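Side-chain contacts in DR2417 (PDB 4XWW), which probably degrades and matures RNA as a two-metal nuclease of the metallo-beta-lactamase superfamily, working from the 5' end as an exonuclease and possibly also as an endonuclease: residues Thr243-Ala246 / Ser247-Tyr250; Ser272-Lys275 / Tyr276-Ala280. All coordinates share one frame; numbering follows the deposited sequence.

How the contacts relate
Contact 1 comes first along the chain: residues 243-250 run from the end of strand 240-243, through a turn, into helix 249-261. Contact 2 follows on helix 271-282, after strand 265-269; both strands belong to the parallel five-stranded sheet of the beta-CASP domain. The two centres lie about 9 Å apart, and the contacts touch directly. Ser247 CB packs 3.5 Å from Tyr276 CE1, while Met273 CE reaches to 3.5 Å from Thr244 O. Together the turn and the start of helix 271-282 line a stretch of the RNA path: Ala246 N binds the phosphate of U5 of chain C, and Ser272 N binds that of U6, the next nucleotide.

Contact 1 of 2, residues Thr243-Ala246 / Ser247-Tyr250; sequences TTFA and SQVY. With nucleotides of chain C.
Thr244 meets Gln248 at about a right angle, with OG1 4.1 Å from Gln248 CB. With chi1 at -170°, opposite the backbone N, the Thr244 hydroxyl bonds to the carbonyl of Ser343, just past strand 339-342. Phe245 comes next and opens a type I beta turn that ends at Gln248. Its carbonyl O accepts the closing bond from Gln248 N at 3.0 Å, a nearly straight one (166° at the hydrogen), although the donor stands well above the carbonyl plane. The Phe245 ring swings away from the turn, and Gln248 CG comes to its edge, 4.3 Å from Phe245 CD2. This turn links strand 240-243 to helix 249-261 in the beta-CASP domain, with Gln248 at the N-cap: its chain bends at chi2 (-60°) and OE1 takes the backbone N of Arg251 in the first turn of the helix. The ring also packs on a sugar of the bound RNA, in keeping with the UMP contact seen for Phe245 in this protein. Ala246 is the second residue of the turn; the closing bond does not use its N-H, which here points to the RNA and gives a hydrogen bond from Ala246 N to OP2 of U5 of chain C at 3.0 Å. Its side chain packs on Met273 and Tyr276 of helix 271-282.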
ATOM      1  N   THR A 243      17.328   3.011  11.646  1.00 20.77           N
ATOM      2  CA  THR A 243      16.082   3.754  11.849  1.00 16.21           C
ATOM      3  C   THR A 243      15.088   2.898  12.578  1.00 16.15           C
ATOM      4  O   THR A 243      15.065   1.675  12.439  1.00 17.59           O
ATOM      5  CB  THR A 243      15.468   4.241  10.506  1.00 21.41           C
ATOM      6  OG1 THR A 243      14.337   5.083  10.765  1.00 25.79           O
ATOM      7  CG2 THR A 243      15.012   3.056   9.641  1.00 20.79           C
ATOM      8  N   THR A 244      14.287   3.548  13.426  1.00 17.84           N
ATOM      9  CA  THR A 244      13.219   2.903  14.147  1.00 16.87           C
ATOM     10  C   THR A 244      12.260   4.050  14.496  1.00 15.34           C
ATOM     11  O   THR A 244      12.527   5.192  14.121  1.00 19.28           O
ATOM     12  CB  THR A 244      13.759   2.171  15.393  1.00 22.72           C
ATOM     13  OG1 THR A 244      12.747   1.351  15.970  1.00 22.63           O
ATOM     14  CG2 THR A 244      14.284   3.175  16.408  1.00 18.20           C
ATOM     15  N   PHE A 245      11.146   3.780  15.173  1.00 19.13           N
ATOM     16  CA  PHE A 245      10.290   4.878  15.633  1.00 20.88           C
ATOM     17  C   PHE A 245      11.066   5.724  16.637  1.00 18.43           C
ATOM     18  O   PHE A 245      11.727   5.166  17.498  1.00 21.69           O
ATOM     19  CB  PHE A 245       9.001   4.344  16.287  1.00 22.20           C
ATOM     20  CG  PHE A 245       8.331   3.244  15.511  1.00 39.37           C
ATOM     21  CD1 PHE A 245       7.824   3.481  14.249  1.00 50.13           C
ATOM     22  CD2 PHE A 245       8.204   1.972  16.052  1.00 57.94           C
ATOM     23  CE1 PHE A 245       7.207   2.467  13.533  1.00 51.90           C
ATOM     24  CE2 PHE A 245       7.586   0.953  15.344  1.00 56.89           C
ATOM     25  CZ  PHE A 245       7.088   1.201  14.085  1.00 53.16           C
ATOM     26  N   ALA A 246      10.989   7.057  16.567  1.00 19.70           N
ATOM     27  CA  ALA A 246      11.751   7.895  17.510  1.00 21.55           C
ATOM     28  C   ALA A 246      11.307   7.685  18.959  1.00 16.28           C
ATOM     29  O   ALA A 246      12.060   7.932  19.889  1.00 21.98           O
ATOM     30  CB  ALA A 246      11.636   9.371  17.150  1.00 32.46           C
ATOM     31  N   SER A 247      10.088   7.196  19.125  1.00 21.41           N
ATOM     32  CA  SER A 247       9.542   6.964  20.455  1.00 21.05           C
ATOM     33  C   SER A 247       9.821   5.564  21.010  1.00 18.77           C
ATOM     34  O   SER A 247       9.362   5.224  22.108  1.00 19.52           O
ATOM     35  CB  SER A 247       8.037   7.213  20.442  1.00 20.60           C
ATOM     36  OG  SER A 247       7.348   6.208  19.723  1.00 21.07           O
ATOM     37  N   GLN A 248      10.563   4.737  20.263  1.00 15.65           N
ATOM     38  CA  GLN A 248      10.855   3.393  20.746  1.00 14.05           C
ATOM     39  C   GLN A 248      12.027   3.498  21.696  1.00 15.29           C
ATOM     40  O   GLN A 248      13.151   3.112  21.374  1.00 19.33           O
ATOM     41  CB  GLN A 248      11.175   2.411  19.611  1.00 19.38           C
ATOM     42  CG  GLN A 248      10.332   1.121  19.656  1.00 19.19           C
ATOM     43  CD  GLN A 248      10.487   0.269  20.935  1.00 22.95           C
ATOM     44  OE1 GLN A 248      11.121   0.665  21.926  1.00 17.78           O
ATOM     45  NE2 GLN A 248       9.881  -0.913  20.908  1.00 22.01           N
ATOM     46  N   VAL A 249      11.748   4.035  22.877  1.00 16.39           N
ATOM     47  CA  VAL A 249      12.800   4.327  23.831  1.00 19.31           C
ATOM     48  C   VAL A 249      13.555   3.088  24.284  1.00 19.33           C
ATOM     49  O   VAL A 249      14.772   3.152  24.417  1.00 21.22           O
ATOM     50  CB  VAL A 249      12.242   5.056  25.077  1.00 19.09           C
ATOM     51  CG1 VAL A 249      13.378   5.410  26.010  1.00 23.07           C
ATOM     52  CG2 VAL A 249      11.482   6.326  24.647  1.00 20.17           C
ATOM     53  N   TYR A 250      12.863   1.972  24.532  1.00 16.56           N
ATOM     54  CA  TYR A 250      13.601   0.760  24.920  1.00 20.35           C
ATOM     55  C   TYR A 250      14.595   0.318  23.840  1.00 22.64           C
ATOM     56  O   TYR A 250      15.763   0.050  24.128  1.00 20.81           O
ATOM     57  CB  TYR A 250      12.666  -0.410  25.205  1.00 20.42           C
ATOM     58  CG  TYR A 250      11.652  -0.160  26.286  1.00 22.33           C
ATOM     59  CD1 TYR A 250      11.984   0.532  27.456  1.00 19.65           C
ATOM     60  CD2 TYR A 250      10.357  -0.627  26.143  1.00 23.09           C
ATOM     61  CE1 TYR A 250      11.014   0.753  28.456  1.00 17.94           C
ATOM     62  CE2 TYR A 250       9.408  -0.424  27.119  1.00 20.18           C
ATOM     63  CZ  TYR A 250       9.732   0.259  28.266  1.00 21.40           C
ATOM     64  OH  TYR A 250       8.743   0.443  29.202  1.00 23.67           O
TER
ATOM     65  P     U C   5       8.574   9.230  13.970  1.00 39.71           P
ATOM     66  OP1   U C   5       8.282   8.050  13.127  1.00 60.38           O
ATOM     67  OP2   U C   5       9.764   9.226  14.844  1.00 52.98           O
ATOM     68  O5'   U C   5       8.668  10.506  13.025  1.00 48.16           O
ATOM     69  C5'   U C   5       9.712  10.587  12.044  1.00 42.40           C
ATOM     70  C4'   U C   5       9.263  11.387  10.847  1.00 30.74           C
ATOM     71  O4'   U C   5       7.818  11.539  10.849  1.00 32.63           O
ATOM     72  C3'   U C   5       9.765  12.818  10.787  1.00 35.97           C
ATOM     73  O3'   U C   5      11.117  12.900  10.361  1.00 29.43           O
ATOM     74  C2'   U C   5       8.779  13.437   9.809  1.00 34.63           C
ATOM     75  O2'   U C   5       9.040  13.085   8.469  1.00 34.51           O
ATOM     76  C1'   U C   5       7.473  12.790  10.271  1.00 38.22           C
ATOM     77  N1    U C   5       6.777  13.602  11.278  1.00 41.43           N
ATOM     78  C2    U C   5       5.990  14.641  10.822  1.00 54.70           C
ATOM     79  O2    U C   5       5.840  14.885   9.638  1.00 57.84           O
ATOM     80  N3    U C   5       5.378  15.374  11.806  1.00 57.01           N
ATOM     81  C4    U C   5       5.475  15.192  13.168  1.00 55.96           C
ATOM     82  O4    U C   5       4.858  15.941  13.926  1.00 62.35           O
ATOM     83  C5    U C   5       6.317  14.104  13.562  1.00 44.84           C
ATOM     84  C6    U C   5       6.930  13.368  12.626  1.00 46.60           C
ATOM     85  P     U C   4       4.544   7.656  17.943  1.00 32.63           P
ATOM     86  OP1   U C   4       5.727   7.345  18.775  1.00 51.59           O
ATOM     87  OP2   U C   4       3.216   7.809  18.578  1.00 40.02           O
ATOM     88  O5'   U C   4       4.912   8.973  17.128  1.00 60.35           O
ATOM     89  C5'   U C   4       4.167   9.370  15.968  1.00 58.56           C
ATOM     90  C4'   U C   4       4.906   8.982  14.710  1.00 45.63           C
ATOM     91  O4'   U C   4       3.966   8.984  13.600  1.00 55.98           O
ATOM     92  C3'   U C   4       6.043   9.912  14.291  1.00 57.15           C
ATOM     93  O3'   U C   4       7.287   9.524  14.876  1.00 73.05           O
ATOM     94  C2'   U C   4       5.965   9.852  12.770  1.00 55.73           C
ATOM     95  O2'   U C   4       6.491   8.670  12.207  1.00 59.19           O
ATOM     96  C1'   U C   4       4.454   9.815  12.567  1.00 58.03           C
ATOM     97  N1    U C   4       3.817  11.132  12.700  1.00 51.35           N
ATOM     98  C2    U C   4       3.465  11.793  11.540  1.00 56.80           C
ATOM     99  O2    U C   4       3.657  11.332  10.429  1.00 58.71           O
ATOM    100  N3    U C   4       2.875  13.018  11.733  1.00 61.06           N
ATOM    101  C4    U C   4       2.607  13.637  12.934  1.00 58.03           C
ATOM    102  O4    U C   4       2.069  14.744  12.940  1.00 63.48           O
ATOM    103  C5    U C   4       3.003  12.888  14.088  1.00 50.20           C
ATOM    104  C6    U C   4       3.580  11.691  13.934  1.00 52.94           C
TER

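Contact 2 of 2, residues Ser272-Lys275 / Tyr276-Ala280; sequences SMIK and YAQAA. With nucleotides of chain C.
The Tyr276 ring carries the methylene end of Lys275 over one face, in a CH-pi contact: CE lies 4.1 Å from the ring centroid, 29° off the normal. The two side chains run side by side in the same direction. Lys275 leaves the helix with CG anti to the backbone N (chi1 172°), then bends at chi3 and chi4, which sets NZ over the ring margin, 3.1 Å from Tyr276 CE2. At the ring edge sits Ser272, its OG in the ring plane and 3.8 Å from Tyr276 CE2, its carbonyl O 3.4 Å from Tyr276 CD2. That same carbonyl takes the N-H of Tyr276 in a nearly straight i to i+4 bond (172°). Ser272 OG is buried without a hydrogen-bond partner, whereas its backbone N gives a hydrogen bond to OP2 of U6 of chain C at 2.9 Å. This donor lies in the first turn of the helix, where the helix dipole would probably favour a phosphate. Ile274 and Gln278, one turn apart, lie side by side, with Ile274 CG2 3.7 Å from Gln278 NE2. Helix 271-282 is flanked by several elements. On helix 109-122, Glu117 is touched by Lys275, and Leu114 by Tyr276 and Ala279. Met273 and Ala277 reach Met268 on strand 265-269, while Met273 also meets Ile252, and Ala280 meets Val249, on helix 249-261.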
ATOM      1  N   SER A 272      12.575  14.647  15.158  1.00 29.72           N
ATOM      2  CA  SER A 272      11.771  13.815  16.042  1.00 31.37           C
ATOM      3  C   SER A 272      12.628  12.943  16.975  1.00 28.17           C
ATOM      4  O   SER A 272      12.264  12.723  18.129  1.00 28.23           O
ATOM      5  CB  SER A 272      10.821  12.946  15.217  1.00 35.35           C
ATOM      6  OG  SER A 272       9.590  12.769  15.897  1.00 45.48           O
ATOM      7  N   MET A 273      13.760  12.444  16.487  1.00 28.31           N
ATOM      8  CA  MET A 273      14.652  11.659  17.334  1.00 32.09           C
ATOM      9  C   MET A 273      15.147  12.481  18.514  1.00 34.51           C
ATOM     10  O   MET A 273      15.162  12.010  19.652  1.00 34.08           O
ATOM     11  CB  MET A 273      15.853  11.139  16.542  1.00 29.00           C
ATOM     12  CG  MET A 273      15.580   9.855  15.809  1.00 34.92           C
ATOM     13  SD  MET A 273      15.446   8.425  16.890  1.00 24.37           S
ATOM     14  CE  MET A 273      14.832   7.220  15.710  1.00 22.73           C
ATOM     15  N   ILE A 274      15.562  13.710  18.228  1.00 32.15           N
ATOM     16  CA  ILE A 274      16.052  14.618  19.260  1.00 29.71           C
ATOM     17  C   ILE A 274      14.941  14.947  20.264  1.00 37.44           C
ATOM     18  O   ILE A 274      15.177  15.018  21.473  1.00 33.28           O
ATOM     19  CB  ILE A 274      16.606  15.900  18.622  1.00 33.59           C
ATOM     20  CG1 ILE A 274      17.837  15.551  17.781  1.00 35.94           C
ATOM     21  CG2 ILE A 274      16.960  16.934  19.679  1.00 34.92           C
ATOM     22  CD1 ILE A 274      18.058  16.459  16.592  1.00 51.68           C
ATOM     23  N   LYS A 275      13.725  15.101  19.755  1.00 36.04           N
ATOM     24  CA  LYS A 275      12.586  15.442  20.593  1.00 34.06           C
ATOM     25  C   LYS A 275      12.254  14.342  21.595  1.00 33.46           C
ATOM     26  O   LYS A 275      12.124  14.616  22.782  1.00 32.66           O
ATOM     27  CB  LYS A 275      11.348  15.747  19.740  1.00 35.83           C
ATOM     28  CG  LYS A 275      10.078  15.918  20.574  1.00 41.00           C
ATOM     29  CD  LYS A 275       8.844  16.109  19.713  1.00 47.97           C
ATOM     30  CE  LYS A 275       7.874  14.954  19.883  1.00 56.31           C
ATOM     31  NZ  LYS A 275       7.556  14.329  18.567  1.00 57.92           N
ATOM     32  N   TYR A 276      12.102  13.104  21.126  1.00 26.18           N
ATOM     33  CA  TYR A 276      11.759  12.012  22.034  1.00 24.40           C
ATOM     34  C   TYR A 276      12.908  11.700  22.981  1.00 26.78           C
ATOM     35  O   TYR A 276      12.673  11.379  24.152  1.00 31.36           O
ATOM     36  CB  TYR A 276      11.334  10.752  21.271  1.00 26.25           C
ATOM     37  CG  TYR A 276       9.902  10.834  20.824  1.00 26.40           C
ATOM     38  CD1 TYR A 276       8.866  10.493  21.684  1.00 27.35           C
ATOM     39  CD2 TYR A 276       9.580  11.300  19.561  1.00 33.48           C
ATOM     40  CE1 TYR A 276       7.544  10.597  21.284  1.00 31.79           C
ATOM     41  CE2 TYR A 276       8.263  11.395  19.149  1.00 35.41           C
ATOM     42  CZ  TYR A 276       7.251  11.049  20.012  1.00 33.59           C
ATOM     43  OH  TYR A 276       5.946  11.164  19.590  1.00 31.25           O
ATOM     44  N   ALA A 277      14.137  11.822  22.489  1.00 28.42           N
ATOM     45  CA  ALA A 277      15.311  11.571  23.319  1.00 29.01           C
ATOM     46  C   ALA A 277      15.332  12.566  24.487  1.00 32.72           C
ATOM     47  O   ALA A 277      15.675  12.214  25.622  1.00 29.82           O
ATOM     48  CB  ALA A 277      16.592  11.674  22.501  1.00 28.83           C
ATOM     49  N   GLN A 278      14.947  13.806  24.196  1.00 26.18           N
ATOM     50  CA  GLN A 278      14.910  14.845  25.215  1.00 28.42           C
ATOM     51  C   GLN A 278      13.903  14.503  26.297  1.00 25.58           C
ATOM     52  O   GLN A 278      14.224  14.562  27.479  1.00 30.88           O
ATOM     53  CB  GLN A 278      14.574  16.201  24.601  1.00 36.80           C
ATOM     54  CG  GLN A 278      15.770  16.919  24.025  1.00 47.13           C
ATOM     55  CD  GLN A 278      15.394  18.246  23.401  1.00 63.30           C
ATOM     56  OE1 GLN A 278      14.256  18.704  23.524  1.00 72.19           O
ATOM     57  NE2 GLN A 278      16.350  18.873  22.721  1.00 60.53           N
ATOM     58  N   ALA A 279      12.692  14.136  25.878  1.00 27.47           N
ATOM     59  CA  ALA A 279      11.629  13.760  26.799  1.00 29.19           C
ATOM     60  C   ALA A 279      11.983  12.502  27.589  1.00 28.46           C
ATOM     61  O   ALA A 279      11.733  12.441  28.791  1.00 27.12           O
ATOM     62  CB  ALA A 279      10.316  13.555  26.038  1.00 28.43           C
ATOM     63  N   ALA A 280      12.544  11.497  26.911  1.00 22.81           N
ATOM     64  CA  ALA A 280      12.938  10.257  27.579  1.00 23.66           C
ATOM     65  C   ALA A 280      14.040  10.520  28.614  1.00 24.73           C
ATOM     66  O   ALA A 280      14.013   9.961  29.702  1.00 23.20           O
ATOM     67  CB  ALA A 280      13.397   9.222  26.572  1.00 25.36           C
TER
ATOM     68  P     U C   5       8.574   9.230  13.970  1.00 39.71           P
ATOM     69  OP1   U C   5       8.282   8.050  13.127  1.00 60.38           O
ATOM     70  OP2   U C   5       9.764   9.226  14.844  1.00 52.98           O
ATOM     71  O5'   U C   5       8.668  10.506  13.025  1.00 48.16           O
ATOM     72  C5'   U C   5       9.712  10.587  12.044  1.00 42.40           C
ATOM     73  C4'   U C   5       9.263  11.387  10.847  1.00 30.74           C
ATOM     74  O4'   U C   5       7.818  11.539  10.849  1.00 32.63           O
ATOM     75  C3'   U C   5       9.765  12.818  10.787  1.00 35.97           C
ATOM     76  O3'   U C   5      11.117  12.900  10.361  1.00 29.43           O
ATOM     77  C2'   U C   5       8.779  13.437   9.809  1.00 34.63           C
ATOM     78  O2'   U C   5       9.040  13.085   8.469  1.00 34.51           O
ATOM     79  C1'   U C   5       7.473  12.790  10.271  1.00 38.22           C
ATOM     80  N1    U C   5       6.777  13.602  11.278  1.00 41.43           N
ATOM     81  C2    U C   5       5.990  14.641  10.822  1.00 54.70           C
ATOM     82  O2    U C   5       5.840  14.885   9.638  1.00 57.84           O
ATOM     83  N3    U C   5       5.378  15.374  11.806  1.00 57.01           N
ATOM     84  C4    U C   5       5.475  15.192  13.168  1.00 55.96           C
ATOM     85  O4    U C   5       4.858  15.941  13.926  1.00 62.35           O
ATOM     86  C5    U C   5       6.317  14.104  13.562  1.00 44.84           C
ATOM     87  C6    U C   5       6.930  13.368  12.626  1.00 46.60           C
ATOM     88  P     U C   6      12.052  14.047  10.944  1.00 31.27           P
ATOM     89  OP1   U C   6      13.430  13.838  10.426  1.00 29.61           O
ATOM     90  OP2   U C   6      11.798  14.170  12.408  1.00 30.62           O
ATOM     91  O5'   U C   6      11.462  15.373  10.279  1.00 33.39           O
ATOM     92  C5'   U C   6      11.326  15.507   8.874  1.00 34.45           C
ATOM     93  C4'   U C   6      10.528  16.736   8.521  1.00 38.67           C
ATOM     94  O4'   U C   6       9.178  16.609   9.042  1.00 40.75           O
ATOM     95  C3'   U C   6      11.034  18.036   9.125  1.00 41.27           C
ATOM     96  O3'   U C   6      12.109  18.604   8.400  1.00 47.62           O
ATOM     97  C2'   U C   6       9.782  18.900   9.163  1.00 47.03           C
ATOM     98  O2'   U C   6       9.486  19.414   7.873  1.00 47.08           O
ATOM     99  C1'   U C   6       8.721  17.860   9.517  1.00 47.12           C
ATOM    100  N1    U C   6       8.502  17.772  10.983  1.00 46.30           N
ATOM    101  C2    U C   6       7.581  18.640  11.542  1.00 56.26           C
ATOM    102  O2    U C   6       6.953  19.450  10.883  1.00 60.84           O
ATOM    103  N3    U C   6       7.418  18.522  12.904  1.00 56.54           N
ATOM    104  C4    U C   6       8.069  17.648  13.751  1.00 58.48           C
ATOM    105  O4    U C   6       7.813  17.664  14.958  1.00 70.62           O
ATOM    106  C5    U C   6       9.008  16.785  13.100  1.00 48.01           C
ATOM    107  C6    U C   6       9.184  16.879  11.777  1.00 42.25           C
TER